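Local coordinates for protein mannan endo-1,6-alpha-mannosidase (Chaetomium thermophilum, PDB 6RY0) that probably acts on alpha-1,6-linked mannan as a family 76 glycoside hydrolase, with a proposed role in transferring GPI-anchored glycoproteins into the fungal cell wall, at residues A[76-90]-A[132-146]. Residues are numbered along the deposited sequence; the frame is centred on the assembly and turned at random.
Sequences WWEGGAMMGTYVDYW and FWGMSAMLAAENKFP
Trp133 fits as a knob into the hole formed by Trp76, Gly79, Gly80 and Met83, locking helices 76-93 and 127-142 together in the (alpha/alpha)6-barrel of glycoside hydrolase family 76. The two segments run nearly parallel, 14° apart, with axes 8.3 Å from each other at closest approach; the CA atoms of Gly84 and Ser136 lie 4.5 Å apart. Because Gly80 has no side chain, its CA lies over the centre of the Trp133 six-membered ring, a CH-pi contact 3.3 Å from the centroid. The opposite face of the indole meets Trp76, whose ring, set with CG anti to the backbone N, is tilted 35° to it; Gln109 accepts a hydrogen bond from Trp76 NE1. Trp77, with CG in the crowded position between backbone N and carbonyl carbon, lies beside Phe132 and directs its CE3-CZ3 edge at the phenyl face. Its side chain also comes near Asp129, a calcium-binding residue of this protein, with no ion bound there in this model.

One helical turn on from Trp133, Ser136 OG donates to Gly80 O at 2.8 Å from above the carbonyl plane, while Gly84 N bonds this oxygen from the opposite face. In the modelled conformer of Asp88, one of two, Leu139 CD2 packs against Gly84 O and the carboxylate carbon, and OD2 forms a salt bridge with Arg329 of helix 323-337.

Beyond the Schellman motif at Lys144, Phe145 receives Val87 CG2 squarely over its ring centre and turns its own edge toward Trp90 in an offset edge-to-face pair. In that same Asp88 conformer, Asn143 ND2 reaches Asp88 OD1 on the anti side at 3.1 Å, 32° out of the carboxylate plane but within its own amide plane.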
# COMPACT_ATOMS: atom_id res chain seq x y z
N TRP A 76 -5.16 8.33 -9.59
CA TRP A 76 -5.24 8.99 -8.29
C TRP A 76 -4.68 8.17 -7.15
O TRP A 76 -3.95 8.69 -6.30
CB TRP A 76 -6.72 9.29 -8.05
CG TRP A 76 -7.10 9.92 -6.75
CD1 TRP A 76 -6.91 11.22 -6.37
CD2 TRP A 76 -7.83 9.30 -5.69
NE1 TRP A 76 -7.45 11.44 -5.12
CE2 TRP A 76 -8.05 10.28 -4.70
CE3 TRP A 76 -8.37 8.03 -5.50
CZ2 TRP A 76 -8.73 10.02 -3.55
CZ3 TRP A 76 -9.05 7.77 -4.31
CH2 TRP A 76 -9.24 8.78 -3.37
N TRP A 77 -5.00 6.87 -7.07
CA TRP A 77 -4.54 6.10 -5.94
C TRP A 77 -3.03 6.04 -5.86
O TRP A 77 -2.49 5.89 -4.76
CB TRP A 77 -5.10 4.66 -6.02
CG TRP A 77 -4.37 3.81 -6.95
CD1 TRP A 77 -4.48 3.75 -8.31
CD2 TRP A 77 -3.29 2.94 -6.58
NE1 TRP A 77 -3.52 2.89 -8.81
CE2 TRP A 77 -2.80 2.36 -7.77
CE3 TRP A 77 -2.70 2.58 -5.36
CZ2 TRP A 77 -1.76 1.42 -7.77
CZ3 TRP A 77 -1.69 1.64 -5.37
CH2 TRP A 77 -1.24 1.08 -6.56
N GLU A 78 -2.34 6.14 -7.00
CA GLU A 78 -0.88 6.05 -6.99
C GLU A 78 -0.26 7.30 -6.35
O GLU A 78 0.83 7.24 -5.81
CB GLU A 78 -0.37 5.77 -8.40
CG GLU A 78 1.11 5.44 -8.43
CD GLU A 78 1.59 4.88 -9.75
OE1 GLU A 78 0.82 4.45 -10.60
OE2 GLU A 78 2.88 4.85 -9.89
N GLY A 79 -0.98 8.41 -6.39
CA GLY A 79 -0.58 9.56 -5.61
C GLY A 79 -0.61 9.24 -4.13
O GLY A 79 0.30 9.59 -3.38
N GLY A 80 -1.67 8.57 -3.68
CA GLY A 80 -1.75 8.16 -2.30
C GLY A 80 -0.64 7.20 -1.90
O GLY A 80 -0.07 7.29 -0.80
N ALA A 81 -0.31 6.28 -2.80
CA ALA A 81 0.82 5.39 -2.57
C ALA A 81 2.12 6.17 -2.46
O ALA A 81 2.96 5.86 -1.59
CB ALA A 81 0.90 4.37 -3.72
N MET A 82 2.32 7.15 -3.31
CA MET A 82 3.51 8.00 -3.22
C MET A 82 3.56 8.70 -1.87
O MET A 82 4.61 8.75 -1.23
CB MET A 82 3.52 9.01 -4.36
CG MET A 82 4.74 9.92 -4.29
SD MET A 82 4.60 11.30 -5.43
CE MET A 82 5.91 12.35 -4.72
N MET A 83 2.44 9.28 -1.42
CA MET A 83 2.46 9.98 -0.15
C MET A 83 2.94 9.05 0.95
O MET A 83 3.78 9.40 1.76
CB MET A 83 1.08 10.55 0.18
CG MET A 83 0.52 11.57 -0.81
SD MET A 83 1.46 13.07 -1.12
CE MET A 83 2.29 12.65 -2.65
N GLY A 84 2.36 7.85 1.00
CA GLY A 84 2.76 6.92 2.04
C GLY A 84 4.23 6.52 1.94
O GLY A 84 4.91 6.37 2.95
N THR A 85 4.73 6.36 0.72
CA THR A 85 6.14 6.04 0.53
C THR A 85 7.03 7.10 1.19
O THR A 85 8.05 6.77 1.80
CB THR A 85 6.47 5.91 -0.96
OG1 THR A 85 5.65 4.89 -1.55
CG2 THR A 85 7.91 5.50 -1.17
N TYR A 86 6.65 8.37 1.08
CA TYR A 86 7.41 9.44 1.66
C TYR A 86 7.22 9.60 3.17
O TYR A 86 8.15 10.03 3.86
CB TYR A 86 7.18 10.80 0.96
CG TYR A 86 7.99 10.89 -0.32
CD1 TYR A 86 7.57 10.29 -1.50
CD2 TYR A 86 9.21 11.56 -0.35
CE1 TYR A 86 8.32 10.33 -2.64
CE2 TYR A 86 9.98 11.62 -1.50
CZ TYR A 86 9.53 10.99 -2.64
OH TYR A 86 10.23 11.02 -3.81
N VAL A 87 6.05 9.26 3.68
CA VAL A 87 5.89 9.16 5.13
C VAL A 87 6.85 8.12 5.70
O VAL A 87 7.52 8.34 6.72
CB VAL A 87 4.42 8.84 5.47
CG1 VAL A 87 4.24 8.51 6.94
CG2 VAL A 87 3.50 10.01 5.08
N ASP A 88 6.94 6.97 5.02
CA ASP A 88 7.90 5.94 5.41
C ASP A 88 9.35 6.42 5.23
O ASP A 88 10.19 6.17 6.08
CB ASP A 88 7.68 4.62 4.66
CG ASP A 88 6.95 3.58 5.47
OD1 ASP A 88 6.90 3.67 6.72
OD2 ASP A 88 6.43 2.64 4.80
N TYR A 89 9.63 7.10 4.12
CA TYR A 89 10.99 7.61 3.87
C TYR A 89 11.48 8.45 5.03
O TYR A 89 12.60 8.25 5.53
CB TYR A 89 11.02 8.39 2.56
CG TYR A 89 12.31 9.15 2.35
CD1 TYR A 89 13.46 8.51 1.97
CD2 TYR A 89 12.37 10.52 2.57
CE1 TYR A 89 14.67 9.21 1.83
CE2 TYR A 89 13.56 11.22 2.45
CZ TYR A 89 14.71 10.55 2.10
OH TYR A 89 15.93 11.17 2.01
N TRP A 90 10.67 9.41 5.48
CA TRP A 90 11.07 10.24 6.60
C TRP A 90 11.25 9.41 7.87
O TRP A 90 12.20 9.61 8.63
CB TRP A 90 10.06 11.37 6.80
CG TRP A 90 10.18 12.02 8.14
CD1 TRP A 90 11.12 12.92 8.57
CD2 TRP A 90 9.33 11.76 9.26
NE1 TRP A 90 10.88 13.25 9.88
CE2 TRP A 90 9.79 12.54 10.33
CE3 TRP A 90 8.24 10.92 9.45
CZ2 TRP A 90 9.17 12.52 11.60
CZ3 TRP A 90 7.64 10.88 10.68
CH2 TRP A 90 8.08 11.68 11.73
N PHE A 132 -6.00 2.76 -0.12
CA PHE A 132 -4.58 3.14 -0.12
C PHE A 132 -4.36 4.51 0.50
O PHE A 132 -3.37 4.71 1.20
CB PHE A 132 -3.99 3.05 -1.52
CG PHE A 132 -3.38 1.73 -1.81
CD1 PHE A 132 -2.07 1.48 -1.51
CD2 PHE A 132 -4.14 0.70 -2.36
CE1 PHE A 132 -1.50 0.22 -1.74
CE2 PHE A 132 -3.57 -0.55 -2.57
CZ PHE A 132 -2.24 -0.75 -2.24
N TRP A 133 -5.25 5.47 0.25
CA TRP A 133 -5.15 6.76 0.93
C TRP A 133 -5.35 6.61 2.42
O TRP A 133 -4.62 7.20 3.21
CB TRP A 133 -6.16 7.75 0.34
CG TRP A 133 -5.77 8.30 -1.00
CD1 TRP A 133 -6.17 7.88 -2.21
CD2 TRP A 133 -4.88 9.40 -1.22
NE1 TRP A 133 -5.58 8.67 -3.20
CE2 TRP A 133 -4.80 9.62 -2.60
CE3 TRP A 133 -4.13 10.21 -0.37
CZ2 TRP A 133 -4.00 10.63 -3.15
CZ3 TRP A 133 -3.35 11.22 -0.91
CH2 TRP A 133 -3.30 11.42 -2.29
N GLY A 134 -6.34 5.82 2.84
CA GLY A 134 -6.52 5.55 4.26
C GLY A 134 -5.31 4.93 4.90
O GLY A 134 -4.96 5.27 6.04
N MET A 135 -4.67 3.99 4.20
CA MET A 135 -3.46 3.36 4.70
C MET A 135 -2.31 4.35 4.85
O MET A 135 -1.53 4.24 5.79
CB MET A 135 -3.10 2.19 3.79
CG MET A 135 -4.06 1.02 3.98
SD MET A 135 -4.13 -0.09 2.55
CE MET A 135 -2.42 -0.56 2.48
N SER A 136 -2.18 5.30 3.92
CA SER A 136 -1.16 6.33 4.08
C SER A 136 -1.44 7.21 5.30
O SER A 136 -0.50 7.59 5.99
CB SER A 136 -1.06 7.15 2.81
OG SER A 136 -0.48 6.35 1.80
N ALA A 137 -2.71 7.52 5.57
CA ALA A 137 -3.03 8.28 6.77
C ALA A 137 -2.74 7.46 8.04
O ALA A 137 -2.20 7.98 9.02
CB ALA A 137 -4.50 8.71 6.74
N MET A 138 -3.08 6.17 8.01
CA MET A 138 -2.77 5.28 9.13
C MET A 138 -1.27 5.26 9.39
O MET A 138 -0.82 5.33 10.54
CB MET A 138 -3.30 3.88 8.83
CG MET A 138 -3.24 2.91 9.97
SD MET A 138 -4.35 3.27 11.33
CE MET A 138 -3.23 3.79 12.62
N LEU A 139 -0.49 5.17 8.32
CA LEU A 139 0.97 5.14 8.41
C LEU A 139 1.48 6.46 9.01
O LEU A 139 2.41 6.45 9.81
CB LEU A 139 1.56 4.93 7.00
CG LEU A 139 3.07 4.74 6.99
CD1 LEU A 139 3.49 3.44 7.70
CD2 LEU A 139 3.56 4.72 5.55
N ALA A 140 0.89 7.58 8.62
CA ALA A 140 1.29 8.86 9.19
C ALA A 140 1.06 8.87 10.70
O ALA A 140 1.90 9.33 11.46
CB ALA A 140 0.55 9.99 8.48
N ALA A 141 -0.07 8.32 11.17
CA ALA A 141 -0.30 8.22 12.62
C ALA A 141 0.73 7.29 13.28
O ALA A 141 1.32 7.61 14.31
CB ALA A 141 -1.73 7.77 12.92
N GLU A 142 0.95 6.12 12.68
CA GLU A 142 1.91 5.16 13.22
C GLU A 142 3.32 5.69 13.29
O GLU A 142 4.10 5.32 14.18
CB GLU A 142 1.91 3.89 12.34
CG GLU A 142 0.64 3.06 12.46
CD GLU A 142 0.44 2.08 11.32
OE1 GLU A 142 1.16 2.17 10.30
OE2 GLU A 142 -0.49 1.23 11.43
N ASN A 143 3.68 6.51 12.33
CA ASN A 143 5.05 7.01 12.21
C ASN A 143 5.23 8.37 12.91
O ASN A 143 6.30 8.95 12.86
CB ASN A 143 5.45 7.10 10.73
CG ASN A 143 5.73 5.75 10.12
OD1 ASN A 143 5.63 4.73 10.79
ND2 ASN A 143 6.06 5.73 8.82
N LYS A 144 4.19 8.88 13.54
CA LYS A 144 4.24 10.19 14.21
C LYS A 144 4.60 11.29 13.21
O LYS A 144 5.29 12.24 13.54
CB LYS A 144 5.14 10.16 15.44
CG LYS A 144 4.69 9.17 16.47
CD LYS A 144 5.57 9.10 17.70
CE LYS A 144 5.60 10.35 18.49
NZ LYS A 144 6.37 10.07 19.72
N PHE A 145 4.12 11.13 11.98
CA PHE A 145 4.30 12.18 10.96
C PHE A 145 3.67 13.46 11.50
O PHE A 145 2.59 13.42 12.11
CB PHE A 145 3.64 11.70 9.67
CG PHE A 145 3.96 12.51 8.45
CD1 PHE A 145 5.23 12.51 7.92
CD2 PHE A 145 2.98 13.17 7.78
CE1 PHE A 145 5.52 13.21 6.78
CE2 PHE A 145 3.25 13.86 6.63
CZ PHE A 145 4.54 13.90 6.14
N PRO A 146 4.29 14.62 11.29
CA PRO A 146 3.72 15.84 11.88
C PRO A 146 2.25 16.02 11.58
O PRO A 146 1.76 15.76 10.48
CB PRO A 146 4.57 16.95 11.26
CG PRO A 146 5.92 16.28 11.05
CD PRO A 146 5.58 14.88 10.62